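Local coordinates for protein particle-associated glycoside hydrolase (PDB 6C72) that probably cleaves the capsular polysaccharide of Acinetobacter baumannii as the tailspike depolymerase of phage Fri1, opening the way to the host cell, at residues V85-L90 with C116-M120; G67-I71 with A80-Q84; Q129-G133 with G178-H182; V147-F151 with V201-K205. All coordinates share one frame; numbering follows the deposited sequence.

Contact 1 (V85-L90 with C116-M120)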
loop_
_atom_site.group_PDB
_atom_site.type_symbol
_atom_site.label_atom_id
_atom_site.label_comp_id
_atom_site.label_asym_id
_atom_site.label_seq_id
_atom_site.Cartn_x
_atom_site.Cartn_y
_atom_site.Cartn_z
ATOM N N VAL A 85 -18.390 -37.495 -8.313
ATOM C CA VAL A 85 -18.262 -36.241 -7.585
ATOM C C VAL A 85 -18.816 -35.122 -8.448
ATOM O O VAL A 85 -18.400 -34.947 -9.599
ATOM C CB VAL A 85 -16.795 -35.960 -7.222
ATOM C CG1 VAL A 85 -16.677 -34.580 -6.576
ATOM C CG2 VAL A 85 -16.247 -37.046 -6.313
ATOM N N HIS A 86 -19.729 -34.339 -7.894
ATOM C CA HIS A 86 -20.302 -33.228 -8.631
ATOM C C HIS A 86 -19.826 -31.910 -8.037
ATOM O O HIS A 86 -19.531 -31.817 -6.842
ATOM C CB HIS A 86 -21.834 -33.297 -8.626
ATOM C CG HIS A 86 -22.393 -34.526 -9.280
ATOM N ND1 HIS A 86 -22.847 -35.613 -8.560
ATOM C CD2 HIS A 86 -22.577 -34.839 -10.586
ATOM C CE1 HIS A 86 -23.278 -36.544 -9.393
ATOM N NE2 HIS A 86 -23.125 -36.100 -10.629
ATOM N N ASN A 87 -19.758 -30.887 -8.890
ATOM C CA ASN A 87 -19.407 -29.518 -8.503
ATOM C C ASN A 87 -18.040 -29.432 -7.811
ATOM O O ASN A 87 -17.792 -28.509 -7.037
ATOM C CB ASN A 87 -20.510 -28.907 -7.621
ATOM C CG ASN A 87 -20.453 -27.379 -7.567
ATOM O OD1 ASN A 87 -20.737 -26.695 -8.552
ATOM N ND2 ASN A 87 -20.100 -26.843 -6.403
ATOM N N LYS A 88 -17.143 -30.387 -8.077
ATOM C CA LYS A 88 -15.798 -30.422 -7.487
ATOM C C LYS A 88 -15.818 -30.348 -5.960
ATOM O O LYS A 88 -14.907 -29.789 -5.347
ATOM C CB LYS A 88 -14.911 -29.313 -8.058
ATOM C CG LYS A 88 -14.751 -29.357 -9.570
ATOM C CD LYS A 88 -14.032 -28.115 -10.090
ATOM C CE LYS A 88 -12.624 -27.994 -9.501
ATOM N NZ LYS A 88 -11.917 -26.785 -10.018
ATOM N N VAL A 89 -16.827 -30.940 -5.328
ATOM C CA VAL A 89 -16.933 -31.003 -3.873
ATOM C C VAL A 89 -17.162 -32.457 -3.484
ATOM O O VAL A 89 -18.132 -33.078 -3.929
ATOM C CB VAL A 89 -18.073 -30.121 -3.319
ATOM C CG1 VAL A 89 -18.143 -30.238 -1.800
ATOM C CG2 VAL A 89 -17.893 -28.666 -3.720
ATOM N N LEU A 90 -16.255 -33.009 -2.690
ATOM C CA LEU A 90 -16.412 -34.335 -2.116
ATOM C C LEU A 90 -16.699 -34.204 -0.625
ATOM O O LEU A 90 -15.892 -33.627 0.115
ATOM C CB LEU A 90 -15.161 -35.170 -2.352
ATOM C CG LEU A 90 -15.065 -36.473 -1.568
ATOM C CD1 LEU A 90 -16.189 -37.434 -1.927
ATOM C CD2 LEU A 90 -13.722 -37.088 -1.863
ATOM N N CYS A 116 -9.917 -38.949 0.815
ATOM C CA CYS A 116 -10.706 -37.904 0.177
ATOM C C CYS A 116 -9.806 -36.848 -0.461
ATOM O O CYS A 116 -10.006 -36.463 -1.620
ATOM C CB CYS A 116 -11.657 -37.268 1.200
ATOM S SG CYS A 116 -12.900 -38.428 1.868
ATOM N N VAL A 117 -8.799 -36.377 0.274
ATOM C CA VAL A 117 -7.907 -35.359 -0.276
ATOM C C VAL A 117 -7.162 -35.913 -1.484
ATOM O O VAL A 117 -7.048 -35.246 -2.520
ATOM C CB VAL A 117 -6.935 -34.851 0.808
ATOM C CG1 VAL A 117 -5.945 -33.867 0.228
ATOM C CG2 VAL A 117 -7.698 -34.256 1.969
ATOM N N ASP A 118 -6.659 -37.152 -1.368
ATOM C CA ASP A 118 -5.923 -37.783 -2.459
ATOM C C ASP A 118 -6.787 -37.981 -3.694
ATOM O O ASP A 118 -6.319 -37.782 -4.820
ATOM C CB ASP A 118 -5.354 -39.129 -2.016
ATOM C CG ASP A 118 -4.179 -38.987 -1.073
ATOM O OD1 ASP A 118 -3.809 -37.838 -0.737
ATOM O OD2 ASP A 118 -3.592 -40.032 -0.709
ATOM N N TYR A 119 -8.043 -38.391 -3.512
ATOM C CA TYR A 119 -8.884 -38.658 -4.674
ATOM C C TYR A 119 -9.283 -37.368 -5.385
ATOM O O TYR A 119 -9.304 -37.321 -6.624
ATOM C CB TYR A 119 -10.118 -39.461 -4.265
ATOM C CG TYR A 119 -11.034 -39.739 -5.428
ATOM C CD1 TYR A 119 -10.649 -40.594 -6.451
ATOM C CD2 TYR A 119 -12.272 -39.124 -5.519
ATOM C CE1 TYR A 119 -11.474 -40.848 -7.526
ATOM C CE2 TYR A 119 -13.114 -39.376 -6.590
ATOM C CZ TYR A 119 -12.709 -40.245 -7.588
ATOM O OH TYR A 119 -13.534 -40.489 -8.657
ATOM N N MET A 120 -9.604 -36.309 -4.622
ATOM C CA MET A 120 -9.897 -35.017 -5.239
ATOM C C MET A 120 -8.682 -34.482 -5.985
ATOM O O MET A 120 -8.806 -33.961 -7.098
ATOM C CB MET A 120 -10.350 -34.010 -4.183
ATOM C CG MET A 120 -11.776 -34.203 -3.706
ATOM S SD MET A 120 -13.007 -34.157 -5.023
ATOM C CE MET A 120 -13.029 -32.425 -5.439
HETATM O O HOH W 1 -15.985 -38.937 -9.646
#

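Contact 2 (G67-I71 with A80-Q84)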
loop_
_atom_site.group_PDB
_atom_site.type_symbol
_atom_site.label_atom_id
_atom_site.label_comp_id
_atom_site.label_asym_id
_atom_site.label_seq_id
_atom_site.Cartn_x
_atom_site.Cartn_y
_atom_site.Cartn_z
ATOM N N GLY A 67 -13.918 -47.974 -0.347
ATOM C CA GLY A 67 -14.957 -47.349 0.449
ATOM C C GLY A 67 -15.250 -45.913 0.068
ATOM O O GLY A 67 -15.863 -45.190 0.855
ATOM N N LEU A 68 -14.837 -45.487 -1.129
ATOM C CA LEU A 68 -14.985 -44.111 -1.584
ATOM C C LEU A 68 -15.270 -44.058 -3.082
ATOM O O LEU A 68 -16.419 -43.862 -3.493
ATOM C CB LEU A 68 -13.721 -43.316 -1.243
ATOM C CG LEU A 68 -13.503 -41.910 -1.801
ATOM C CD1 LEU A 68 -14.650 -40.997 -1.471
ATOM C CD2 LEU A 68 -12.208 -41.361 -1.253
ATOM N N SER A 69 -14.239 -44.251 -3.906
ATOM C CA SER A 69 -14.410 -44.151 -5.349
ATOM C C SER A 69 -14.838 -45.463 -5.995
ATOM O O SER A 69 -15.514 -45.442 -7.034
ATOM C CB SER A 69 -13.107 -43.673 -5.999
ATOM O OG SER A 69 -12.095 -44.650 -5.877
ATOM N N VAL A 70 -14.466 -46.600 -5.408
ATOM C CA VAL A 70 -14.766 -47.915 -5.958
ATOM C C VAL A 70 -15.527 -48.705 -4.902
ATOM O O VAL A 70 -14.971 -49.029 -3.845
ATOM C CB VAL A 70 -13.489 -48.659 -6.380
ATOM C CG1 VAL A 70 -13.813 -50.072 -6.840
ATOM C CG2 VAL A 70 -12.784 -47.902 -7.484
ATOM N N ILE A 71 -16.785 -49.034 -5.193
ATOM C CA ILE A 71 -17.615 -49.850 -4.316
ATOM C C ILE A 71 -17.803 -51.198 -5.014
ATOM O O ILE A 71 -18.610 -51.331 -5.942
ATOM C CB ILE A 71 -18.957 -49.175 -3.998
ATOM C CG1 ILE A 71 -18.729 -47.781 -3.399
ATOM C CG2 ILE A 71 -19.784 -50.027 -3.045
ATOM C CD1 ILE A 71 -17.828 -47.771 -2.161
ATOM N N ALA A 80 -18.248 -52.894 -10.018
ATOM C CA ALA A 80 -18.162 -51.887 -8.976
ATOM C C ALA A 80 -19.070 -50.719 -9.310
ATOM O O ALA A 80 -19.339 -50.425 -10.478
ATOM C CB ALA A 80 -16.728 -51.381 -8.777
ATOM N N TRP A 81 -19.560 -50.075 -8.264
ATOM C CA TRP A 81 -20.221 -48.791 -8.400
ATOM C C TRP A 81 -19.181 -47.703 -8.205
ATOM O O TRP A 81 -18.484 -47.676 -7.183
ATOM C CB TRP A 81 -21.351 -48.643 -7.385
ATOM C CG TRP A 81 -22.443 -49.639 -7.579
ATOM C CD1 TRP A 81 -22.584 -50.834 -6.939
ATOM C CD2 TRP A 81 -23.546 -49.535 -8.492
ATOM N NE1 TRP A 81 -23.713 -51.477 -7.389
ATOM C CE2 TRP A 81 -24.318 -50.702 -8.344
ATOM C CE3 TRP A 81 -23.953 -48.568 -9.420
ATOM C CZ2 TRP A 81 -25.480 -50.928 -9.087
ATOM C CZ3 TRP A 81 -25.109 -48.797 -10.160
ATOM C CH2 TRP A 81 -25.858 -49.962 -9.984
ATOM N N LEU A 82 -19.080 -46.814 -9.184
ATOM C CA LEU A 82 -18.049 -45.788 -9.206
ATOM C C LEU A 82 -18.634 -44.449 -8.774
ATOM O O LEU A 82 -19.629 -43.976 -9.341
ATOM C CB LEU A 82 -17.423 -45.673 -10.593
ATOM C CG LEU A 82 -16.802 -46.966 -11.117
ATOM C CD1 LEU A 82 -16.046 -46.700 -12.400
ATOM C CD2 LEU A 82 -15.909 -47.620 -10.059
ATOM N N LEU A 83 -18.004 -43.851 -7.769
ATOM C CA LEU A 83 -18.456 -42.587 -7.213
ATOM C C LEU A 83 -18.417 -41.480 -8.261
ATOM O O LEU A 83 -17.451 -41.359 -9.021
ATOM C CB LEU A 83 -17.548 -42.215 -6.041
ATOM C CG LEU A 83 -17.909 -40.932 -5.302
ATOM C CD1 LEU A 83 -19.229 -41.165 -4.563
ATOM C CD2 LEU A 83 -16.785 -40.483 -4.378
ATOM N N GLN A 84 -19.463 -40.646 -8.283
ATOM C CA GLN A 84 -19.519 -39.464 -9.141
ATOM C C GLN A 84 -19.486 -38.231 -8.255
ATOM O O GLN A 84 -20.450 -37.951 -7.536
ATOM C CB GLN A 84 -20.764 -39.446 -10.025
ATOM C CG GLN A 84 -20.908 -40.641 -10.950
ATOM C CD GLN A 84 -19.729 -40.817 -11.912
ATOM O OE1 GLN A 84 -19.139 -41.898 -11.983
ATOM N NE2 GLN A 84 -19.400 -39.766 -12.668
#

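Contact 3 (Q129-G133 with G178-H182)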
loop_
_atom_site.group_PDB
_atom_site.type_symbol
_atom_site.label_atom_id
_atom_site.label_comp_id
_atom_site.label_asym_id
_atom_site.label_seq_id
_atom_site.Cartn_x
_atom_site.Cartn_y
_atom_site.Cartn_z
ATOM N N GLN A 129 -15.302 -31.472 1.772
ATOM C CA GLN A 129 -16.208 -30.913 2.765
ATOM C C GLN A 129 -16.210 -31.804 3.999
ATOM O O GLN A 129 -16.385 -33.025 3.890
ATOM C CB GLN A 129 -17.621 -30.796 2.189
ATOM C CG GLN A 129 -18.649 -30.241 3.150
ATOM C CD GLN A 129 -18.430 -28.758 3.450
ATOM O OE1 GLN A 129 -18.262 -27.939 2.535
ATOM N NE2 GLN A 129 -18.429 -28.406 4.735
ATOM N N LEU A 130 -15.979 -31.218 5.131
ATOM C CA LEU A 130 -16.120 -31.949 6.379
ATOM C C LEU A 130 -17.474 -31.643 6.999
ATOM O O LEU A 130 -17.995 -30.541 6.835
ATOM C CB LEU A 130 -15.027 -31.582 7.382
ATOM C CG LEU A 130 -13.610 -31.862 6.907
ATOM C CD1 LEU A 130 -12.589 -31.510 7.974
ATOM C CD2 LEU A 130 -13.484 -33.320 6.460
ATOM N N PRO A 131 -18.096 -32.586 7.687
ATOM C CA PRO A 131 -19.353 -32.298 8.380
ATOM C C PRO A 131 -19.065 -31.628 9.718
ATOM O O PRO A 131 -17.929 -31.431 10.112
ATOM C CB PRO A 131 -19.955 -33.692 8.579
ATOM C CG PRO A 131 -18.748 -34.541 8.809
ATOM C CD PRO A 131 -17.668 -33.980 7.894
ATOM N N LYS A 132 -20.126 -31.320 10.441
ATOM C CA LYS A 132 -19.965 -30.920 11.828
ATOM C C LYS A 132 -19.484 -32.111 12.658
ATOM O O LYS A 132 -19.616 -33.271 12.264
ATOM C CB LYS A 132 -21.286 -30.388 12.387
ATOM C CG LYS A 132 -21.757 -29.102 11.724
ATOM C CD LYS A 132 -22.884 -28.471 12.492
ATOM C CE LYS A 132 -24.177 -29.203 12.242
ATOM N NZ LYS A 132 -25.203 -28.680 13.160
ATOM N N GLY A 133 -18.895 -31.806 13.804
ATOM C CA GLY A 133 -18.441 -32.809 14.745
ATOM C C GLY A 133 -16.951 -32.693 15.012
ATOM O O GLY A 133 -16.235 -31.906 14.392
ATOM N N GLY A 178 -18.676 -25.484 13.638
ATOM C CA GLY A 178 -19.313 -26.770 13.845
ATOM C C GLY A 178 -18.359 -27.930 13.621
ATOM O O GLY A 178 -18.603 -29.041 14.084
ATOM N N THR A 179 -17.270 -27.687 12.902
ATOM C CA THR A 179 -16.270 -28.703 12.628
ATOM C C THR A 179 -15.072 -28.456 13.538
ATOM O O THR A 179 -14.515 -27.353 13.545
ATOM C CB THR A 179 -15.857 -28.666 11.158
ATOM O OG1 THR A 179 -17.011 -28.853 10.335
ATOM C CG2 THR A 179 -14.834 -29.770 10.850
ATOM N N PHE A 180 -14.684 -29.475 14.307
ATOM C CA PHE A 180 -13.521 -29.400 15.189
ATOM C C PHE A 180 -12.514 -30.457 14.751
ATOM O O PHE A 180 -12.710 -31.658 14.993
ATOM C CB PHE A 180 -13.918 -29.593 16.653
ATOM C CG PHE A 180 -14.880 -28.560 17.152
ATOM C CD1 PHE A 180 -14.418 -27.341 17.632
ATOM C CD2 PHE A 180 -16.253 -28.809 17.160
ATOM C CE1 PHE A 180 -15.310 -26.386 18.090
ATOM C CE2 PHE A 180 -17.146 -27.858 17.615
ATOM C CZ PHE A 180 -16.683 -26.656 18.085
ATOM N N TRP A 181 -11.407 -30.004 14.173
ATOM C CA TRP A 181 -10.470 -30.879 13.476
ATOM C C TRP A 181 -9.252 -31.120 14.365
ATOM O O TRP A 181 -8.497 -30.186 14.668
ATOM C CB TRP A 181 -10.090 -30.246 12.142
ATOM C CG TRP A 181 -9.351 -31.129 11.204
ATOM C CD1 TRP A 181 -9.113 -32.454 11.340
ATOM C CD2 TRP A 181 -8.728 -30.728 9.978
ATOM N NE1 TRP A 181 -8.386 -32.913 10.277
ATOM C CE2 TRP A 181 -8.140 -31.874 9.420
ATOM C CE3 TRP A 181 -8.606 -29.506 9.302
ATOM C CZ2 TRP A 181 -7.430 -31.842 8.214
ATOM C CZ3 TRP A 181 -7.904 -29.474 8.103
ATOM C CH2 TRP A 181 -7.325 -30.635 7.573
ATOM N N HIS A 182 -9.081 -32.364 14.805
ATOM C CA HIS A 182 -7.953 -32.787 15.621
ATOM C C HIS A 182 -7.034 -33.663 14.791
ATOM O O HIS A 182 -7.397 -34.139 13.716
ATOM C CB HIS A 182 -8.380 -33.600 16.849
ATOM C CG HIS A 182 -9.493 -33.010 17.657
ATOM N ND1 HIS A 182 -9.334 -32.641 18.976
ATOM C CD2 HIS A 182 -10.799 -32.799 17.363
ATOM C CE1 HIS A 182 -10.486 -32.207 19.452
ATOM N NE2 HIS A 182 -11.387 -32.284 18.491
#

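Contact 4 (V147-F151 with V201-K205)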
loop_
_atom_site.group_PDB
_atom_site.type_symbol
_atom_site.label_atom_id
_atom_site.label_comp_id
_atom_site.label_asym_id
_atom_site.label_seq_id
_atom_site.Cartn_x
_atom_site.Cartn_y
_atom_site.Cartn_z
ATOM N N VAL A 147 -9.738 -28.128 2.252
ATOM C CA VAL A 147 -10.529 -28.813 3.267
ATOM C C VAL A 147 -11.426 -27.770 3.914
ATOM O O VAL A 147 -10.944 -26.716 4.345
ATOM C CB VAL A 147 -9.637 -29.510 4.307
ATOM C CG1 VAL A 147 -10.470 -30.076 5.436
ATOM C CG2 VAL A 147 -8.816 -30.615 3.654
ATOM N N ARG A 148 -12.735 -28.023 3.925
ATOM C CA ARG A 148 -13.711 -27.044 4.378
ATOM C C ARG A 148 -14.649 -27.672 5.401
ATOM O O ARG A 148 -15.212 -28.742 5.159
ATOM C CB ARG A 148 -14.508 -26.479 3.190
ATOM C CG ARG A 148 -15.457 -25.348 3.568
ATOM C CD ARG A 148 -16.142 -24.746 2.340
ATOM N NE ARG A 148 -17.034 -25.700 1.689
ATOM C CZ ARG A 148 -17.373 -25.660 0.403
ATOM N NH1 ARG A 148 -16.888 -24.710 -0.386
ATOM N NH2 ARG A 148 -18.188 -26.582 -0.098
ATOM N N GLY A 149 -14.819 -27.004 6.541
ATOM C CA GLY A 149 -15.746 -27.448 7.558
ATOM C C GLY A 149 -17.130 -26.845 7.388
ATOM O O GLY A 149 -17.446 -26.189 6.394
ATOM N N THR A 150 -17.959 -27.067 8.408
ATOM C CA THR A 150 -19.353 -26.646 8.435
ATOM C C THR A 150 -19.571 -25.790 9.673
ATOM O O THR A 150 -19.351 -26.252 10.794
ATOM C CB THR A 150 -20.295 -27.859 8.462
ATOM O OG1 THR A 150 -20.068 -28.695 7.314
ATOM C CG2 THR A 150 -21.768 -27.427 8.503
ATOM N N PHE A 151 -20.006 -24.548 9.475
ATOM C CA PHE A 151 -20.378 -23.717 10.613
ATOM C C PHE A 151 -21.536 -24.364 11.381
ATOM O O PHE A 151 -22.419 -25.006 10.800
ATOM C CB PHE A 151 -20.779 -22.305 10.158
ATOM C CG PHE A 151 -19.627 -21.478 9.620
ATOM C CD1 PHE A 151 -18.630 -21.020 10.460
ATOM C CD2 PHE A 151 -19.553 -21.158 8.269
ATOM C CE1 PHE A 151 -17.576 -20.268 9.962
ATOM C CE2 PHE A 151 -18.502 -20.422 7.761
ATOM C CZ PHE A 151 -17.511 -19.967 8.606
ATOM N N VAL A 201 -7.697 -24.326 3.526
ATOM C CA VAL A 201 -8.570 -24.786 4.595
ATOM C C VAL A 201 -9.481 -23.628 4.963
ATOM O O VAL A 201 -9.080 -22.465 4.888
ATOM C CB VAL A 201 -7.772 -25.277 5.830
ATOM C CG1 VAL A 201 -6.917 -24.150 6.407
ATOM C CG2 VAL A 201 -8.730 -25.845 6.904
ATOM N N SER A 202 -10.719 -23.948 5.342
ATOM C CA SER A 202 -11.638 -22.884 5.730
ATOM C C SER A 202 -12.784 -23.418 6.573
ATOM O O SER A 202 -13.074 -24.623 6.595
ATOM C CB SER A 202 -12.196 -22.138 4.517
ATOM O OG SER A 202 -13.110 -22.926 3.812
ATOM N N ASN A 203 -13.418 -22.484 7.286
ATOM C CA ASN A 203 -14.698 -22.706 7.957
ATOM C C ASN A 203 -14.621 -23.854 8.963
ATOM O O ASN A 203 -15.485 -24.729 8.995
ATOM C CB ASN A 203 -15.824 -22.957 6.939
ATOM C CG ASN A 203 -16.051 -21.789 6.005
ATOM O OD1 ASN A 203 -15.338 -20.798 6.061
ATOM N ND2 ASN A 203 -17.052 -21.897 5.146
ATOM N N LEU A 204 -13.593 -23.841 9.807
ATOM C CA LEU A 204 -13.490 -24.860 10.843
ATOM C C LEU A 204 -12.587 -24.361 11.958
ATOM O O LEU A 204 -11.909 -23.342 11.827
ATOM C CB LEU A 204 -12.987 -26.195 10.268
ATOM C CG LEU A 204 -11.702 -26.254 9.436
ATOM C CD1 LEU A 204 -10.436 -26.202 10.285
ATOM C CD2 LEU A 204 -11.721 -27.517 8.567
ATOM N N LYS A 205 -12.584 -25.108 13.058
ATOM C CA LYS A 205 -11.707 -24.867 14.195
ATOM C C LYS A 205 -10.783 -26.065 14.380
ATOM O O LYS A 205 -11.222 -27.216 14.272
ATOM C CB LYS A 205 -12.507 -24.631 15.480
ATOM C CG LYS A 205 -11.637 -24.312 16.676
ATOM C CD LYS A 205 -12.425 -23.613 17.761
ATOM C CE LYS A 205 -11.523 -23.138 18.891
ATOM N NZ LYS A 205 -12.268 -22.334 19.908
HETATM O O HOH W 2 -18.794 -24.277 4.932
HETATM O O HOH W 3 -16.913 -24.859 11.432
#

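Contact 1 (V85-L90 with C116-M120)
Met-120, Leu-90 and Val-85 make most of the apolar contact between the 85-90 segment and the helix. Met-120 bends at chi2 and chi3 (-57° and -72°), and this curls its thioether in against the other segment. Met-120 SD lies 3.6 Å from CB of Leu-90 and 4.0 Å from CG1 of Val-85. The methyl Met-120 CE sits close to the backbone of Lys-88, 3.2 Å from the Lys-88 carbonyl O. Leu-90 also sends CD2 one turn back along the helix, where it meets CB of Cys-116 at 3.7 Å.

The Tyr-119 ring is met at its edge. CG2 of Val-85 lies in the ring plane, 3.9 Å from Tyr-119 CE2. Val-85 and Tyr-119 run alongside each other with opposite headings.

Helix 110-122 lies between strands 89-91 and 126-129 in the chain. It packs at the start of the long parallel beta-helix expected of a tailspike, on side chains of 89-91, 126-129 and 145-148. Val-128 touches Cys-116 and Met-120, and Val-145 also touches Met-120.

The polar link is indirect. One water accepts from Val-85 N at 3.1 Å and also bonds Tyr-119 OH. On the other segment, Lys-88 packs against Asn-203 of a neighbouring subunit.

Contact 2 (G67-I71 with A80-Q84)
Ile-71 and Trp-81 face each other as an antiparallel hydrogen-bonded pair. Ile-71 N donates a hydrogen bond to Trp-81 O at 2.9 Å, and Trp-81 N returns a bond to Ile-71 O at 2.8 Å. A third backbone bond runs from Leu-83 N to Ser-69 O, 3.0 Å long and nearly straight at 165°. The same Ser-69 oxygen also takes a CA-H contact from Leu-82.

Val-70 and Leu-82 form the non-hydrogen-bonded pair. Their side chains run alongside each other on one face of the hairpin, with CG2 of Val-70 4.1 Å from CD2 of Leu-82. CG1 of Val-70 reaches CB of Ala-80 at 3.7 Å. Leu-83 CB approaches Leu-68 O to 3.2 Å. Leu-83 holds CG opposite its backbone N (chi1 -178°), and Leu-83 CD2 meets Leu-68 CD1 at 3.6 Å.

The segments contribute to a beta hairpin of strands 70-72 and 80-83. It lies at one edge of a mixed N-terminal sheet, and strand 54-58 pairs with 80-83 on its other side.

Asp-66 positions the turn before the paired residues. Its carboxylate accepts from Leu-68 N, Val-70 N and Ser-69 OG. Trp-81 NE1 bonds Val-30 O, and the Trp-57 ring meets the indole. Tyr-119 of helix 110-122 touches Leu-68 and Ser-69.

Contact 3 (Q129-G133 with G178-H182)
Thr-179 turns OG1 away from its own carbonyl carbon, with chi1 at -58°, and this aims the hydroxyl at Pro-131. Thr-179 OG1 donates to Pro-131 O over 2.7 Å. The donor stands above the carbonyl plane, 53° out of it, so the bond does not follow a lone pair. The same torsion sets Thr-179 CG2 anti to the backbone N, where it lies 3.9 Å from CB of Leu-130. The Leu-130 side chain runs roughly perpendicular to that of Thr-179. CD1 of Leu-130 then lies over one face of the Trp-181 indole, 4.4 Å from Trp-181 CD2.

Two backbone bonds hold Gly-133 in a parallel bridge with Thr-179. Gly-133 N donates to Gly-178 O at 2.8 Å, and Phe-180 N donates to Gly-133 O at 2.9 Å. The second is almost straight, at 175°. The aliphatic part of Lys-132 runs past Gly-178, with Lys-132 CB 3.4 Å from Gly-178 O. The Lys-132 chain lies directly against the Gly-178 backbone.

Thr-179 OG1 has a second partner, since it accepts from Thr-150 N. His-134, a zinc-binding residue, stacks on Phe-180. The 129-133 segment is the corner between strands 126-129 and 133-140 of the parallel beta-helix. Strand 179-182 lies between 133-140 and 204-207, and Val-147 of strand 145-148 touches both Leu-130 and Trp-181.

Contact 4 (V147-F151 with V201-K205)
Ser-202 joins the two segments through both its backbone N and its carbonyl O. Ser-202 N donates to Val-147 O at 3.0 Å. Ser-202 O accepts from Gly-149 N, also at 3.0 Å, with an N-H...O angle of 167°.

Two waters extend the polar link around Asn-203. One donates to Gly-149 O and accepts from Asn-203 ND2. The other donates to Asn-203 O and, weakly, to Thr-150 O.

Asn-203 has positive phi and turns the corner of its segment. Its chi1 of -61° puts CG opposite its own carbonyl carbon and lays the side chain over one face of the Phe-151 ring. Asn-203 CB lies 4.2 Å from the centroid of the Phe-151 ring in a CH-pi contact, and the amide plane is inclined 39° to the ring. On the strand side of this corner, the Arg-148 chain passes Ser-202, with Arg-148 CG 3.4 Å from Ser-202 OG. Glu-146 bonds that hydroxyl, and Gln-129 OE1 takes Arg-148 NE. Leu-204 folds CD2 back to 3.7 Å from Gly-149 N and 4.2 Å from CG1 of Val-147.

Lys-88 of a neighbouring subunit packs on Arg-148 and Asn-203. Within the parallel beta-helix, strand 145-148 lies between 126-129 and 200-202. Strand 204-207 leaves the corner to pair with 179-182.

How the contacts relate
From the N terminus, contact 2 comes first and closes the short hairpin loop between 67-71 and 80-84. Contact 1 opens directly after it and closes the loop from 85-90 to helix 110-122. The two touch where Leu-68 and Leu-83 meet Leu-90, joining the N-terminal sheet to the start of the beta-helix. Contact 3 closes the loop from 129-133 to 178-182 and contact 4 that from 147-151 to 201-205; the two cross. Their centres are about 7 Å apart, and Arg-148 links them through Gln-129 and Leu-130. Contact 1 reaches both: Leu-90 and Gln-129 share a backbone hydrogen bond, and Val-117 packs on Val-147. Contact 2 touches neither contact 3 nor contact 4.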